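Phosphoenolpyruvate--protein phosphotransferase (Escherichia coli, PDB 5T12) is the EIN (Enzyme I N-terminal) domain of Enzyme I-Ntr, which probably passes the phosphoryl group of phosphoenolpyruvate to the carrier protein NPr in a nitrogen-related phosphotransferase system. Local coordinates at residues A12-W17 with R153-A158; L132-L137 with L166-Q171; D172-V177 with L195-V200; G176-D181 with A203-S208; H211-I216 with L224-E229. The protein carries 1 engineered substitution. One frame throughout, in Å; residues are numbered along the deposited sequence.

Interaction 1 (A12-W17 with R153-A158); sequences AIAEGW and RFILVA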
# COMPACT_ATOMS: atom_id res chain seq x y z
N ALA A 12 11.42 3.44 -13.69
CA ALA A 12 10.44 2.42 -14.02
C ALA A 12 9.61 2.89 -15.20
O ALA A 12 9.40 4.09 -15.39
CB ALA A 12 9.53 2.09 -12.82
N ILE A 13 9.14 1.93 -15.99
CA ILE A 13 8.24 2.19 -17.11
C ILE A 13 7.10 1.18 -17.04
O ILE A 13 7.34 -0.03 -16.94
CB ILE A 13 8.97 2.12 -18.46
CG1 ILE A 13 7.99 2.35 -19.62
CG2 ILE A 13 9.72 0.80 -18.63
CD1 ILE A 13 8.65 2.44 -20.97
N ALA A 14 5.87 1.68 -17.08
CA ALA A 14 4.70 0.82 -16.95
C ALA A 14 3.45 1.63 -17.27
O ALA A 14 3.49 2.86 -17.35
CB ALA A 14 4.59 0.21 -15.55
N GLU A 15 2.35 0.91 -17.45
CA GLU A 15 1.05 1.55 -17.63
C GLU A 15 0.61 2.23 -16.34
O GLU A 15 0.80 1.71 -15.24
CB GLU A 15 0.02 0.50 -18.06
CG GLU A 15 -1.41 0.79 -17.64
CD GLU A 15 -2.31 -0.43 -17.77
OE1 GLU A 15 -1.81 -1.49 -18.20
OE2 GLU A 15 -3.51 -0.33 -17.43
N GLY A 16 0.03 3.42 -16.48
CA GLY A 16 -0.50 4.13 -15.32
C GLY A 16 -1.80 3.50 -14.84
O GLY A 16 -2.63 3.06 -15.63
N TRP A 17 -1.96 3.46 -13.52
CA TRP A 17 -3.14 2.85 -12.91
C TRP A 17 -3.61 3.71 -11.75
O TRP A 17 -2.88 3.90 -10.78
CB TRP A 17 -2.83 1.42 -12.42
CG TRP A 17 -4.05 0.67 -11.97
CD1 TRP A 17 -5.02 0.13 -12.77
CD2 TRP A 17 -4.42 0.36 -10.62
NE1 TRP A 17 -5.97 -0.49 -12.00
CE2 TRP A 17 -5.63 -0.36 -10.68
CE3 TRP A 17 -3.85 0.62 -9.38
CZ2 TRP A 17 -6.27 -0.82 -9.53
CZ3 TRP A 17 -4.49 0.17 -8.24
CH2 TRP A 17 -5.69 -0.55 -8.33
N ARG A 153 2.13 -5.10 -14.76
CA ARG A 153 2.98 -4.11 -14.11
C ARG A 153 2.31 -2.76 -14.27
O ARG A 153 1.73 -2.47 -15.32
CB ARG A 153 4.39 -4.07 -14.72
CG ARG A 153 5.19 -5.36 -14.56
CD ARG A 153 5.54 -5.62 -13.11
NE ARG A 153 6.64 -6.57 -12.99
CZ ARG A 153 6.48 -7.89 -12.95
NH1 ARG A 153 5.26 -8.42 -13.04
NH2 ARG A 153 7.53 -8.68 -12.84
N PHE A 154 2.37 -1.93 -13.23
CA PHE A 154 1.73 -0.63 -13.30
C PHE A 154 2.47 0.38 -12.43
O PHE A 154 3.21 0.02 -11.51
CB PHE A 154 0.25 -0.69 -12.89
CG PHE A 154 0.01 -1.13 -11.47
CD1 PHE A 154 -0.15 -2.47 -11.17
CD2 PHE A 154 -0.07 -0.19 -10.45
CE1 PHE A 154 -0.37 -2.87 -9.86
CE2 PHE A 154 -0.29 -0.59 -9.14
CZ PHE A 154 -0.44 -1.93 -8.85
N ILE A 155 2.26 1.65 -12.75
CA ILE A 155 2.72 2.77 -11.95
C ILE A 155 1.51 3.41 -11.29
O ILE A 155 0.58 3.86 -11.99
CB ILE A 155 3.49 3.80 -12.79
CG1 ILE A 155 4.78 3.18 -13.35
CG2 ILE A 155 3.80 5.05 -11.97
CD1 ILE A 155 5.47 4.03 -14.39
N LEU A 156 1.49 3.44 -9.96
CA LEU A 156 0.37 4.02 -9.24
C LEU A 156 0.33 5.53 -9.45
O LEU A 156 1.32 6.22 -9.20
CB LEU A 156 0.47 3.69 -7.75
CG LEU A 156 -0.55 4.39 -6.84
CD1 LEU A 156 -1.97 3.94 -7.17
CD2 LEU A 156 -0.22 4.14 -5.38
N VAL A 157 -0.80 6.03 -9.93
CA VAL A 157 -1.05 7.46 -10.04
C VAL A 157 -2.18 7.81 -9.09
O VAL A 157 -3.22 7.14 -9.07
CB VAL A 157 -1.38 7.88 -11.48
CG1 VAL A 157 -0.13 7.81 -12.35
CG2 VAL A 157 -2.47 6.99 -12.07
N ALA A 158 -1.98 8.86 -8.29
CA ALA A 158 -2.96 9.23 -7.28
C ALA A 158 -2.71 10.67 -6.86
O ALA A 158 -1.64 11.24 -7.10
CB ALA A 158 -2.91 8.29 -6.07
O HOH W 1 2.68 -2.13 -17.55

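Interaction 2 (L132-L137 with L166-Q171); sequences LGQRLL and LAELPQ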
# COMPACT_ATOMS: atom_id res chain seq x y z
N LEU A 132 -2.67 -1.92 8.82
CA LEU A 132 -2.59 -3.34 9.12
C LEU A 132 -3.90 -4.05 8.82
O LEU A 132 -3.91 -5.18 8.33
CB LEU A 132 -2.19 -3.55 10.59
CG LEU A 132 -0.70 -3.76 10.89
CD1 LEU A 132 0.12 -2.54 10.49
CD2 LEU A 132 -0.50 -4.08 12.36
N GLY A 133 -5.03 -3.39 9.10
CA GLY A 133 -6.31 -3.96 8.73
C GLY A 133 -6.48 -4.05 7.22
O GLY A 133 -7.00 -5.04 6.70
N GLN A 134 -6.04 -3.01 6.50
CA GLN A 134 -6.05 -3.06 5.04
C GLN A 134 -5.23 -4.23 4.53
O GLN A 134 -5.63 -4.91 3.58
CB GLN A 134 -5.52 -1.75 4.47
CG GLN A 134 -6.47 -0.57 4.59
CD GLN A 134 -7.36 -0.43 3.37
OE1 GLN A 134 -8.54 -0.77 3.41
NE2 GLN A 134 -6.80 0.09 2.29
N ARG A 135 -4.08 -4.49 5.15
CA ARG A 135 -3.23 -5.60 4.71
C ARG A 135 -3.87 -6.94 5.06
O ARG A 135 -3.74 -7.91 4.30
CB ARG A 135 -1.85 -5.48 5.35
CG ARG A 135 -0.77 -6.26 4.62
CD ARG A 135 -0.61 -5.76 3.19
NE ARG A 135 0.30 -6.59 2.41
CZ ARG A 135 0.49 -6.46 1.10
NH1 ARG A 135 -0.15 -5.51 0.43
NH2 ARG A 135 1.33 -7.26 0.47
N LEU A 136 -4.56 -7.01 6.20
CA LEU A 136 -5.29 -8.23 6.55
C LEU A 136 -6.35 -8.55 5.51
O LEU A 136 -6.49 -9.70 5.08
CB LEU A 136 -5.91 -8.08 7.94
CG LEU A 136 -5.25 -8.84 9.09
CD1 LEU A 136 -3.74 -8.71 9.02
CD2 LEU A 136 -5.77 -8.34 10.43
N LEU A 137 -7.11 -7.54 5.09
CA LEU A 137 -8.11 -7.74 4.04
C LEU A 137 -7.45 -8.09 2.71
O LEU A 137 -8.06 -8.79 1.89
CB LEU A 137 -8.97 -6.48 3.89
CG LEU A 137 -9.80 -6.06 5.11
CD1 LEU A 137 -10.53 -4.76 4.82
CD2 LEU A 137 -10.77 -7.16 5.49
N LEU A 166 -0.99 1.97 0.06
CA LEU A 166 0.02 0.99 -0.32
C LEU A 166 -0.30 -0.40 0.23
O LEU A 166 0.15 -1.41 -0.33
CB LEU A 166 1.40 1.44 0.18
CG LEU A 166 1.95 2.74 -0.42
CD1 LEU A 166 3.13 3.25 0.39
CD2 LEU A 166 2.35 2.54 -1.87
N ALA A 167 -1.09 -0.47 1.31
CA ALA A 167 -1.39 -1.74 1.94
C ALA A 167 -2.36 -2.60 1.14
O ALA A 167 -2.48 -3.80 1.41
CB ALA A 167 -1.95 -1.50 3.35
N GLU A 168 -3.07 -2.02 0.16
CA GLU A 168 -3.96 -2.78 -0.70
C GLU A 168 -3.41 -2.93 -2.11
O GLU A 168 -4.16 -3.00 -3.08
CB GLU A 168 -5.35 -2.14 -0.73
CG GLU A 168 -5.37 -0.63 -0.92
CD GLU A 168 -6.77 -0.06 -0.96
OE1 GLU A 168 -7.60 -0.57 -1.74
OE2 GLU A 168 -7.06 0.89 -0.20
N LEU A 169 -2.08 -2.98 -2.24
CA LEU A 169 -1.42 -3.13 -3.53
C LEU A 169 -0.44 -4.30 -3.48
O LEU A 169 0.23 -4.51 -2.47
CB LEU A 169 -0.66 -1.85 -3.92
CG LEU A 169 -1.50 -0.59 -4.11
CD1 LEU A 169 -0.60 0.59 -4.44
CD2 LEU A 169 -2.53 -0.79 -5.21
N PRO A 170 -0.35 -5.08 -4.56
CA PRO A 170 0.67 -6.13 -4.63
C PRO A 170 2.03 -5.54 -4.99
O PRO A 170 2.14 -4.73 -5.90
CB PRO A 170 0.15 -7.06 -5.73
CG PRO A 170 -0.65 -6.15 -6.62
CD PRO A 170 -1.26 -5.10 -5.72
N GLN A 171 3.07 -5.96 -4.25
CA GLN A 171 4.40 -5.40 -4.48
C GLN A 171 4.96 -5.84 -5.83
O GLN A 171 5.59 -5.04 -6.53
CB GLN A 171 5.35 -5.81 -3.36
CG GLN A 171 6.81 -5.50 -3.67
CD GLN A 171 7.75 -5.93 -2.56
OE1 GLN A 171 8.17 -7.08 -2.50
NE2 GLN A 171 8.10 -4.99 -1.69
O HOH W 2 2.00 -8.43 -2.33

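Interaction 3 (D172-V177 with L195-V200); sequences DRLVGV and LGIPTV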
# COMPACT_ATOMS: atom_id res chain seq x y z
N ASP A 172 4.74 -7.10 -6.21
CA ASP A 172 5.34 -7.63 -7.43
C ASP A 172 4.89 -6.85 -8.67
O ASP A 172 5.65 -6.73 -9.63
CB ASP A 172 4.99 -9.11 -7.59
CG ASP A 172 3.50 -9.37 -7.50
OD1 ASP A 172 2.86 -8.82 -6.58
OD2 ASP A 172 2.98 -10.11 -8.35
N ARG A 173 3.68 -6.31 -8.64
CA ARG A 173 3.15 -5.57 -9.78
C ARG A 173 3.44 -4.07 -9.71
O ARG A 173 3.55 -3.42 -10.75
CB ARG A 173 1.64 -5.78 -9.89
CG ARG A 173 1.23 -7.23 -10.07
CD ARG A 173 -0.25 -7.33 -10.39
NE ARG A 173 -0.55 -8.49 -11.23
CZ ARG A 173 -1.28 -9.53 -10.84
NH1 ARG A 173 -1.80 -9.55 -9.62
NH2 ARG A 173 -1.50 -10.54 -11.67
N LEU A 174 3.58 -3.52 -8.50
CA LEU A 174 3.82 -2.10 -8.32
C LEU A 174 5.30 -1.80 -8.57
O LEU A 174 6.17 -2.25 -7.81
CB LEU A 174 3.41 -1.66 -6.92
CG LEU A 174 3.61 -0.18 -6.57
CD1 LEU A 174 2.73 0.70 -7.44
CD2 LEU A 174 3.33 0.06 -5.10
N VAL A 175 5.59 -1.04 -9.63
CA VAL A 175 6.96 -0.69 -9.98
C VAL A 175 7.24 0.79 -9.84
O VAL A 175 8.42 1.19 -9.93
CB VAL A 175 7.31 -1.16 -11.41
CG1 VAL A 175 7.12 -2.66 -11.54
CG2 VAL A 175 6.46 -0.42 -12.43
N GLY A 176 6.23 1.63 -9.63
CA GLY A 176 6.44 3.05 -9.49
C GLY A 176 5.19 3.73 -8.98
O GLY A 176 4.08 3.19 -9.07
N VAL A 177 5.38 4.93 -8.44
CA VAL A 177 4.30 5.72 -7.87
C VAL A 177 4.46 7.18 -8.30
O VAL A 177 5.58 7.69 -8.36
CB VAL A 177 4.26 5.62 -6.33
CG1 VAL A 177 3.06 6.37 -5.77
CG2 VAL A 177 4.22 4.17 -5.87
N LEU A 195 11.08 0.30 0.49
CA LEU A 195 10.74 -0.77 -0.44
C LEU A 195 11.47 -0.67 -1.77
O LEU A 195 11.41 -1.62 -2.56
CB LEU A 195 9.23 -0.80 -0.68
CG LEU A 195 8.36 -1.17 0.53
CD1 LEU A 195 6.90 -0.84 0.26
CD2 LEU A 195 8.53 -2.65 0.87
N GLY A 196 12.14 0.45 -2.04
CA GLY A 196 12.87 0.59 -3.28
C GLY A 196 12.00 0.84 -4.49
O GLY A 196 12.32 0.38 -5.59
N ILE A 197 10.91 1.58 -4.33
CA ILE A 197 9.97 1.87 -5.41
C ILE A 197 10.26 3.27 -5.91
O ILE A 197 10.23 4.22 -5.11
CB ILE A 197 8.51 1.74 -4.95
CG1 ILE A 197 8.28 0.39 -4.27
CG2 ILE A 197 7.57 1.93 -6.12
CD1 ILE A 197 6.87 0.22 -3.74
N PRO A 198 10.54 3.48 -7.20
CA PRO A 198 10.69 4.83 -7.73
C PRO A 198 9.40 5.62 -7.52
O PRO A 198 8.31 5.16 -7.83
CB PRO A 198 10.98 4.61 -9.21
CG PRO A 198 11.52 3.22 -9.29
CD PRO A 198 10.82 2.45 -8.22
N THR A 199 9.54 6.83 -6.97
CA THR A 199 8.38 7.62 -6.58
C THR A 199 8.65 9.09 -6.83
O THR A 199 9.73 9.59 -6.50
CB THR A 199 8.03 7.38 -5.10
OG1 THR A 199 7.62 6.02 -4.92
CG2 THR A 199 6.90 8.30 -4.66
N VAL A 200 7.67 9.77 -7.42
CA VAL A 200 7.75 11.20 -7.70
C VAL A 200 6.50 11.86 -7.12
O VAL A 200 5.42 11.27 -7.10
CB VAL A 200 7.89 11.46 -9.22
CG1 VAL A 200 6.55 11.31 -9.94
CG2 VAL A 200 8.51 12.80 -9.48

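Interaction 4 (G176-D181 with A203-S208); sequences GVVVRD and ADIQPS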
# COMPACT_ATOMS: atom_id res chain seq x y z
N GLY A 176 6.23 1.63 -9.63
CA GLY A 176 6.44 3.05 -9.49
C GLY A 176 5.19 3.73 -8.98
O GLY A 176 4.08 3.19 -9.07
N VAL A 177 5.38 4.93 -8.44
CA VAL A 177 4.30 5.72 -7.87
C VAL A 177 4.46 7.18 -8.30
O VAL A 177 5.58 7.69 -8.36
CB VAL A 177 4.26 5.62 -6.33
CG1 VAL A 177 3.06 6.37 -5.77
CG2 VAL A 177 4.22 4.17 -5.87
N VAL A 178 3.35 7.83 -8.62
CA VAL A 178 3.32 9.24 -8.98
C VAL A 178 2.22 9.91 -8.17
O VAL A 178 1.04 9.57 -8.32
CB VAL A 178 3.10 9.46 -10.48
CG1 VAL A 178 3.01 10.96 -10.77
CG2 VAL A 178 4.21 8.82 -11.28
N VAL A 179 2.60 10.87 -7.33
CA VAL A 179 1.64 11.58 -6.49
C VAL A 179 1.60 13.05 -6.91
O VAL A 179 2.64 13.66 -7.18
CB VAL A 179 1.99 11.43 -5.00
CG1 VAL A 179 0.75 11.67 -4.16
CG2 VAL A 179 2.55 10.04 -4.72
N ARG A 180 0.38 13.60 -7.00
CA ARG A 180 0.17 14.99 -7.38
C ARG A 180 0.24 15.93 -6.16
O ARG A 180 0.98 16.92 -6.18
CB ARG A 180 -1.16 15.15 -8.11
CG ARG A 180 -1.47 16.59 -8.50
CD ARG A 180 -2.93 16.80 -8.82
NE ARG A 180 -3.13 17.87 -9.80
CZ ARG A 180 -3.62 19.07 -9.51
NH1 ARG A 180 -3.98 19.35 -8.27
NH2 ARG A 180 -3.76 19.98 -10.47
N ASP A 181 -0.46 15.64 -5.08
CA ASP A 181 -0.14 16.29 -3.81
C ASP A 181 0.56 15.27 -2.91
O ASP A 181 0.00 14.19 -2.68
CB ASP A 181 -1.38 16.84 -3.10
CG ASP A 181 -2.28 17.67 -4.01
OD1 ASP A 181 -1.76 18.31 -4.93
OD2 ASP A 181 -3.51 17.69 -3.77
N ALA A 203 3.67 16.65 -8.41
CA ALA A 203 3.68 16.72 -9.86
C ALA A 203 2.34 17.24 -10.37
O ALA A 203 1.29 16.65 -10.09
CB ALA A 203 3.95 15.34 -10.45
N ASP A 204 2.38 18.34 -11.13
CA ASP A 204 1.20 18.79 -11.85
C ASP A 204 0.72 17.67 -12.75
O ASP A 204 1.33 17.37 -13.78
CB ASP A 204 1.50 20.06 -12.66
CG ASP A 204 1.82 21.25 -11.78
OD1 ASP A 204 1.47 21.22 -10.59
OD2 ASP A 204 2.43 22.22 -12.29
N ILE A 205 -0.38 17.02 -12.36
CA ILE A 205 -0.79 15.77 -12.99
C ILE A 205 -2.27 15.57 -12.71
O ILE A 205 -2.79 16.02 -11.69
CB ILE A 205 0.06 14.58 -12.48
CG1 ILE A 205 0.92 14.02 -13.60
CG2 ILE A 205 -0.80 13.49 -11.82
CD1 ILE A 205 2.38 14.22 -13.36
N GLN A 206 -2.95 14.90 -13.63
CA GLN A 206 -4.34 14.50 -13.41
C GLN A 206 -4.41 12.99 -13.35
O GLN A 206 -4.25 12.32 -14.39
CB GLN A 206 -5.24 15.06 -14.51
CG GLN A 206 -5.35 16.58 -14.45
CD GLN A 206 -6.15 17.18 -15.60
OE1 GLN A 206 -6.25 16.59 -16.67
NE2 GLN A 206 -6.72 18.35 -15.37
N PRO A 207 -4.61 12.39 -12.17
CA PRO A 207 -4.65 10.92 -12.07
C PRO A 207 -5.66 10.28 -13.00
O PRO A 207 -5.43 9.17 -13.50
CB PRO A 207 -5.00 10.68 -10.60
CG PRO A 207 -4.53 11.91 -9.89
CD PRO A 207 -4.74 13.04 -10.85
N SER A 208 -6.78 10.95 -13.25
CA SER A 208 -7.79 10.44 -14.17
C SER A 208 -7.34 10.45 -15.62
O SER A 208 -7.99 9.80 -16.45
CB SER A 208 -9.08 11.25 -14.02
OG SER A 208 -8.83 12.64 -14.09

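Interaction 5 (H211-I216 with L224-E229); sequences HRRTLI and LLVDPE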
# COMPACT_ATOMS: atom_id res chain seq x y z
N HIS A 211 -4.32 7.47 -16.26
CA HIS A 211 -4.85 6.12 -16.20
C HIS A 211 -4.87 5.49 -17.59
O HIS A 211 -5.26 6.14 -18.57
CB HIS A 211 -6.25 6.13 -15.59
CG HIS A 211 -6.82 4.77 -15.34
ND1 HIS A 211 -6.21 3.84 -14.53
CD2 HIS A 211 -7.96 4.19 -15.79
CE1 HIS A 211 -6.94 2.74 -14.50
NE2 HIS A 211 -8.01 2.93 -15.25
N ARG A 212 -4.42 4.24 -17.67
CA ARG A 212 -4.36 3.47 -18.92
C ARG A 212 -3.38 4.06 -19.93
O ARG A 212 -3.56 3.88 -21.14
CB ARG A 212 -5.74 3.33 -19.57
CG ARG A 212 -6.82 2.73 -18.69
CD ARG A 212 -8.17 3.05 -19.28
NE ARG A 212 -9.27 2.69 -18.40
CZ ARG A 212 -10.43 3.34 -18.36
NH1 ARG A 212 -10.62 4.39 -19.15
NH2 ARG A 212 -11.39 2.95 -17.53
N ARG A 213 -2.35 4.75 -19.46
CA ARG A 213 -1.32 5.27 -20.35
C ARG A 213 0.06 4.82 -19.88
O ARG A 213 0.31 4.75 -18.67
CB ARG A 213 -1.35 6.80 -20.44
CG ARG A 213 -2.49 7.36 -21.27
CD ARG A 213 -2.09 8.69 -21.91
NE ARG A 213 -3.24 9.51 -22.24
CZ ARG A 213 -3.16 10.72 -22.79
NH1 ARG A 213 -1.98 11.24 -23.07
NH2 ARG A 213 -4.27 11.41 -23.05
N THR A 214 0.93 4.53 -20.84
CA THR A 214 2.31 4.17 -20.51
C THR A 214 3.04 5.37 -19.93
O THR A 214 2.96 6.48 -20.46
CB THR A 214 3.04 3.67 -21.76
OG1 THR A 214 2.38 2.50 -22.26
CG2 THR A 214 4.49 3.34 -21.43
N LEU A 215 3.75 5.15 -18.83
CA LEU A 215 4.48 6.20 -18.14
C LEU A 215 5.89 5.74 -17.81
O LEU A 215 6.14 4.55 -17.60
CB LEU A 215 3.77 6.61 -16.83
CG LEU A 215 2.27 6.91 -16.88
CD1 LEU A 215 1.73 7.07 -15.46
CD2 LEU A 215 1.98 8.15 -17.70
N ILE A 216 6.81 6.70 -17.78
CA ILE A 216 8.16 6.49 -17.26
C ILE A 216 8.33 7.41 -16.07
O ILE A 216 8.29 8.64 -16.22
CB ILE A 216 9.25 6.75 -18.32
CG1 ILE A 216 9.08 5.83 -19.52
CG2 ILE A 216 10.63 6.58 -17.70
CD1 ILE A 216 10.18 5.98 -20.55
N LEU A 224 8.77 12.79 -15.07
CA LEU A 224 7.75 11.85 -15.51
C LEU A 224 7.53 12.04 -17.00
O LEU A 224 7.35 13.17 -17.47
CB LEU A 224 6.42 12.04 -14.76
CG LEU A 224 5.32 11.09 -15.25
CD1 LEU A 224 5.58 9.67 -14.79
CD2 LEU A 224 3.95 11.55 -14.81
N LEU A 225 7.54 10.94 -17.75
CA LEU A 225 7.37 10.95 -19.19
C LEU A 225 6.06 10.28 -19.55
O LEU A 225 5.85 9.10 -19.22
CB LEU A 225 8.55 10.26 -19.88
CG LEU A 225 9.92 10.90 -19.65
CD1 LEU A 225 11.00 10.13 -20.39
CD2 LEU A 225 9.90 12.35 -20.07
N VAL A 226 5.18 11.01 -20.23
CA VAL A 226 3.89 10.48 -20.65
C VAL A 226 3.98 10.10 -22.12
O VAL A 226 4.32 10.94 -22.96
CB VAL A 226 2.76 11.51 -20.42
CG1 VAL A 226 1.41 10.87 -20.66
CG2 VAL A 226 2.85 12.08 -19.01
N ASP A 227 3.69 8.83 -22.43
CA ASP A 227 3.59 8.28 -23.78
C ASP A 227 4.95 8.18 -24.45
O ASP A 227 5.17 8.82 -25.49
CB ASP A 227 2.67 9.13 -24.65
CG ASP A 227 1.26 9.23 -24.09
OD1 ASP A 227 0.71 8.19 -23.66
OD2 ASP A 227 0.71 10.35 -24.09
N PRO A 228 5.91 7.40 -23.90
CA PRO A 228 7.29 7.49 -24.41
C PRO A 228 7.47 6.97 -25.83
O PRO A 228 8.45 7.35 -26.49
CB PRO A 228 8.10 6.65 -23.41
CG PRO A 228 7.11 5.73 -22.80
CD PRO A 228 5.84 6.54 -22.71
N GLU A 229 6.55 6.14 -26.32
CA GLU A 229 6.76 5.50 -27.61
C GLU A 229 6.77 6.50 -28.76
O GLU A 229 7.70 6.43 -29.59
CB GLU A 229 5.73 4.39 -27.81
CG GLU A 229 5.94 3.59 -29.10
CD GLU A 229 4.83 2.61 -29.38
OE1 GLU A 229 3.68 3.04 -29.58
OE2 GLU A 229 5.11 1.39 -29.40

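Interaction 1 (A12-W17 with R153-A158)
Glu15, Gly16 and Trp17 run beside Phe154, Ile155 and Leu156 as parallel neighbours in the mixed sheet of the alpha/beta part of this domain. The chain between strands 11-18 and 154-158 is mostly helical, so the pairing brings the polypeptide back to its sheet after the helical part. The two short segments diverge by 47°, and the ladder is regular only toward its C-terminal end.

Three backbone bonds hold that end. Ile155 N donates to Glu15 O at 2.9 Å, Trp17 N to Ile155 O at 3.0 Å, and Val157 N to Trp17 O at 3.1 Å, so Ile155 uses both its N-H and its carbonyl on one neighbour.

The aromatic contact lies on the face carrying Trp17 and Phe154. Their side chains lie side by side and point the same way, and the edge of the indole six-membered ring turns toward the Phe154 face, with centroids 5.1 Å apart and planes at 55°. Phe154 CG sits between its backbone N and carbonyl carbon (chi1 62°), and CE2 comes 3.8 Å from Trp17 CE3. Trp150 meets both rings from outside the two strands.

At the splayed end the apolar contact is Ala14 CB on Ile155 CG1, 3.7 Å apart. Methyls also lie against backbone atoms: Ile155 CD1 is 3.6 Å from Ala14 N, and at the other end Val157 CG2 lies 3.4 Å from Trp17 O.

Interaction 2 (L132-L137 with L166-Q171)
Arg135 and Ala167 bring their backbones closest, CA to CA 5.1 Å, where helix 126-140 lies against a type I beta turn from Leu166 to Leu169. The turn begins at the last residue of helix 163-166 and leads toward strand 174-179, so the contact ties the helical part of the domain to the alpha/beta part.

Arg135 carries most of the polar grip. Its chain bends at chi2 (61°), and NH1 donates to two turn carbonyls, Ala167 O at 3.1 Å and Leu169 O at 3.1 Å. Both oxygens lie at the guanidinium edge, near its plane, whereas the nitrogen stands above each carbonyl plane. Arg135 NH2 forms a salt bridge with Glu53, and Phe138 adds a cation-pi contact, so the guanidinium is held from several directions. A water accepts from NH2 and, weakly, from Gln171 N.

One helix position earlier, Gln134 NE2 donates to Glu168 OE2 over a short 2.6 Å, in a bond bent to 136°. The carboxylate oxygen lies in the amide plane, but NE2 meets it from above the carboxylate plane, the two groups being turned 72° apart. NE2 also bonds Thr164 O, and OE1 accepts from Met25 N. Nearer the backbone, Gln134 CB packs 3.7 Å from Ala167 CB.

Interaction 3 (D172-V177 with L195-V200)
Val177 and Thr199 pair as parallel neighbours where strand 174-179 meets strand 199-201, the two strands of a beta-alpha-beta unit whose crossover carries helix 187-195. Gly196, with positive phi, is the C-prime residue of the Schellman motif that ends this helix and turns the chain toward the sheet.

The side chains of Val177 and Thr199 lie side by side and point the same way. Thr199 OG1 is anti to its carbonyl carbon (chi1 -65°), which sets the hydroxyl 3.7 Å from Val177 CB and leaves CG2 4.1 Å from the same atom. An alanine here would lose both branches and would probably leave a gap beside Val177 CB.

Ile197 works as a two-pronged side chain. CG2 lies 3.7 Å from Gly176 CA and also meets Val177 CG2. CD1, carried on a CG1 anti to the carbonyl carbon, reaches Leu174 CD2 at 3.8 Å, the two side chains crossing at about a right angle. Pro198, which has no N-H to offer, presents CD to Val175 O at 3.2 Å.

Two backbone bonds fix the register: Val177 N to Pro198 O at 3.0 Å and Val200 N to Val177 O at 3.1 Å. The chemistry is thus divided: main-chain polar groups join the strands, while mainly apolar side chains, with the Thr199 hydroxyl among them, pack beside those bonds, in keeping with a buried crossover joint.

Interaction 4 (G176-D181 with A203-S208)
Arg180 and Ile205 meet in a mixed contact, part backbone and part side chain, where the end of strand 174-179 passes the loop that leads from strand 199-201 to helix 207-210. The contact prolongs the pairing of the two parallel strands beyond their regular ends. Its one backbone bond, from Ala203 N to Val179 O, is straight but weak, at 3.4 Å. Just beyond it Arg180 CA approaches Ala203 O in a CA-H...O contact.

The Arg180 side chain then takes over. CG is anti to the backbone N (chi1 178°) and the chain stays extended to NE, which carries it across the loop. Its aliphatic part runs over two carbonyls: CG lies 3.2 Å from Ala203 O, and CD lies 3.0 Å from Ile205 O. NE ends 2.7 Å from the same Ile205 O, in a bond bent to 129° and weak for that reason, with the oxygen at the guanidinium edge near its plane. Asp204 OD1 lies 5.4 Å from Arg180 NH2, an opposite charge near but not in contact.

Toward the interior, Val178 points at the loop and its CG1 meets Ile205 CD1 at 4.2 Å. Ile155 and Val157 of strand 154-158 and Leu224 of strand 223-226 also touch Val178, and Leu224 packs on Ile205 as well.

The exposed arginine thus lies along loop carbonyls, while Val178 and Ile205 meet on the buried side. Two weak hydrogen bonds and loose apolar contacts share the junction, so no single strong bond appears to dominate it.

Interaction 5 (H211-I216 with L224-E229)
Arg213 meets Asp227 with the edge of its guanidinium: Asp227 OD2 lies near the guanidinium plane, 3.0 Å from NH1, in a salt bridge whose hydrogen bond is bent and weak. The guanidinium and carboxylate planes are 23° apart, and the other oxygen, OD1, comes 3.3 Å from Arg213 CD. Val226 CG1 approaches the guanidinium obliquely. Preceding them, one face of the His211 ring carries Arg212 CG, and one face of the Arg212 guanidinium carries His211 CD2, each offset toward the rim. An alanine in place of Asp227 would probably leave Arg213 NH1 without its carboxylate mate and set the guanidinium freer to turn.

The salt bridge stands beside an antiparallel hairpin. Ile216 and Leu225 form a hydrogen-bonded pair, Ile216 N to Leu225 O at 3.0 Å and Leu225 N to Ile216 O at 2.9 Å; Leu215 and Val226 form a non-hydrogen-bonded pair. Asp227 N extends the ladder by bonding Thr214 O at 3.2 Å. Pro228, where the chain passes toward helix 228-241, packs its CB 3.6 Å from Ile216 CD1 and its CD 3.7 Å from Thr214 CG2.

The hairpin's two faces meet different neighbours: Leu210 of helix 207-210 touches Leu215, Leu224 and Val226, while Ile13 of strand 11-18 touches Thr214, Ile216 and Pro228.

From the N terminus, interaction 1 closes the longest loop, carrying the chain from strand 11-18 through the helical part and back to strand 154-158. Interaction 2 crosses it: 132-137 lies within that loop, but its partner 166-171 comes after it, linking the helices to the alpha/beta part. Interactions 3 and 4 both start from strand 174-179, sharing Gly176 and Val177; interaction 3 closes around helix 187-195, and interaction 4 closes the wider loop that also takes in strand 199-201. Interaction 5 follows in series as a short hairpin. Interactions 1, 3, 4 and 5 all reach one sheet: strand 154-158 lies between 11-18 and 174-179, strand 214-218 adjoins 11-18, and Ile205 CD1 touches Leu224 CD2 between interactions 4 and 5.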